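Increased recombination centers protein 6 (Saccharomyces cerevisiae, PDB 3UC9) acts as a clathrin coat accessory factor with a Rossmann-like fold related to small G proteins, and is involved in gross chromosomal rearrangements and telomere healing. Local coordinates at residues I148-N152 with E164-W168. Sequence-based numbering, arbitrary orientation.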
# COMPACT_ATOMS: atom_id res chain seq x y z
N ILE A 148 14.05 -5.26 7.58
CA ILE A 148 12.73 -4.63 7.53
C ILE A 148 12.46 -3.82 8.80
O ILE A 148 12.01 -2.68 8.75
CB ILE A 148 11.62 -5.71 7.38
CG1 ILE A 148 11.74 -6.45 6.03
CG2 ILE A 148 10.24 -5.11 7.57
CD1 ILE A 148 11.74 -5.53 4.79
N ASP A 149 12.75 -4.43 9.96
CA ASP A 149 12.56 -3.78 11.26
C ASP A 149 13.29 -2.44 11.34
O ASP A 149 12.74 -1.47 11.88
CB ASP A 149 13.03 -4.67 12.40
CG ASP A 149 12.11 -5.86 12.68
OD1 ASP A 149 10.95 -5.88 12.24
OD2 ASP A 149 12.58 -6.78 13.39
N GLU A 150 14.51 -2.38 10.81
CA GLU A 150 15.31 -1.16 10.84
C GLU A 150 14.67 -0.06 9.99
O GLU A 150 14.62 1.09 10.40
CB GLU A 150 16.74 -1.42 10.37
CG GLU A 150 17.62 -2.11 11.42
CD GLU A 150 19.11 -2.06 11.08
OE1 GLU A 150 19.55 -1.08 10.44
OE2 GLU A 150 19.83 -3.00 11.48
N LEU A 151 14.18 -0.43 8.81
CA LEU A 151 13.43 0.50 7.97
C LEU A 151 12.17 1.02 8.64
O LEU A 151 11.84 2.21 8.53
CB LEU A 151 13.06 -0.14 6.63
CG LEU A 151 14.27 -0.33 5.71
CD1 LEU A 151 13.95 -1.28 4.58
CD2 LEU A 151 14.74 1.02 5.19
N ASN A 152 11.45 0.15 9.34
CA ASN A 152 10.25 0.54 10.06
C ASN A 152 10.54 1.47 11.25
O ASN A 152 9.78 2.39 11.52
CB ASN A 152 9.44 -0.69 10.48
CG ASN A 152 8.67 -1.29 9.33
OD1 ASN A 152 8.32 -0.59 8.37
ND2 ASN A 152 8.40 -2.58 9.40
N GLU A 164 4.60 1.29 6.47
CA GLU A 164 5.21 0.05 6.91
C GLU A 164 5.82 -0.77 5.79
O GLU A 164 5.21 -0.98 4.74
CB GLU A 164 4.20 -0.79 7.68
CG GLU A 164 4.85 -1.77 8.64
CD GLU A 164 3.95 -2.17 9.79
OE1 GLU A 164 3.34 -1.29 10.43
OE2 GLU A 164 3.85 -3.39 10.05
N PHE A 165 7.04 -1.25 6.05
CA PHE A 165 7.70 -2.22 5.19
C PHE A 165 7.32 -3.63 5.67
O PHE A 165 7.35 -3.91 6.87
CB PHE A 165 9.23 -2.05 5.27
CG PHE A 165 9.72 -0.77 4.63
CD1 PHE A 165 10.24 -0.78 3.35
CD2 PHE A 165 9.62 0.44 5.29
CE1 PHE A 165 10.69 0.39 2.75
CE2 PHE A 165 10.06 1.62 4.70
CZ PHE A 165 10.60 1.59 3.43
N VAL A 166 6.97 -4.51 4.73
CA VAL A 166 6.53 -5.88 5.05
C VAL A 166 7.15 -6.88 4.07
O VAL A 166 7.19 -6.63 2.86
CB VAL A 166 4.98 -5.99 4.98
CG1 VAL A 166 4.52 -7.42 5.28
CG2 VAL A 166 4.32 -5.04 5.97
N ASN A 167 7.67 -8.00 4.58
CA ASN A 167 8.13 -9.09 3.73
C ASN A 167 6.95 -9.96 3.30
O ASN A 167 6.09 -10.27 4.12
CB ASN A 167 9.14 -9.96 4.47
CG ASN A 167 10.57 -9.50 4.31
OD1 ASN A 167 10.89 -8.74 3.41
ND2 ASN A 167 11.46 -9.99 5.19
N TRP A 168 6.93 -10.36 2.03
CA TRP A 168 5.95 -11.33 1.53
C TRP A 168 6.60 -12.37 0.61
O TRP A 168 7.16 -12.02 -0.42
CB TRP A 168 4.81 -10.61 0.81
CG TRP A 168 3.75 -11.53 0.29
CD1 TRP A 168 3.04 -12.45 1.01
CD2 TRP A 168 3.29 -11.61 -1.05
NE1 TRP A 168 2.15 -13.11 0.18
CE2 TRP A 168 2.29 -12.61 -1.09
CE3 TRP A 168 3.62 -10.94 -2.24
CZ2 TRP A 168 1.61 -12.95 -2.27
CZ3 TRP A 168 2.95 -11.28 -3.41
CH2 TRP A 168 1.95 -12.28 -3.41
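Asn152 reads the backbone of Phe165 through both ends of its carboxamide. Phe165 N donates to Asn152 OD1 at 2.7 Å with a nearly linear N-H...O angle of 173°, and Asn152 ND2 returns a bond of 3.0 Å to Phe165 O. Each donor lies in the plane of the accepting carbonyl, on a lone pair. By taking both the N-H and the C=O of one residue on the side away from strand 133-138, the amide resembles the pairing of a further strand. With CG beside the backbone N (chi1 -77°), the amide swings from the helix flank to the strand. Replacing this side chain with an alanine removes both bonds and would probably leave the N-H and C=O of Phe165 without these mates. Asn152 OD1 also sits at the edge of the Phe165 ring, in plane, 3.5 Å from CD2. Over one ring face lies Leu151 CB, 4.0 Å from the centroid and 19° off the normal, a CH-pi contact. Farther along, the Ile148 CG2 methyl makes a close van der Waals contact (3.2 Å) with Phe165 O and packs on Phe165 CB, while Ile148 CG1 lies 3.6 Å from Asn167 OD1, which is hydrogen-bonded to Asn138. Helix and strand run nearly antiparallel, as expected in the beta-alpha-beta crossover 133-138, 145-155, 163-167. Two bonds to one residue thus fix the amide's rotation and satisfy the edge strand's outward-facing N-H and C=O, while Leu151 and Ile148 supply apolar cover.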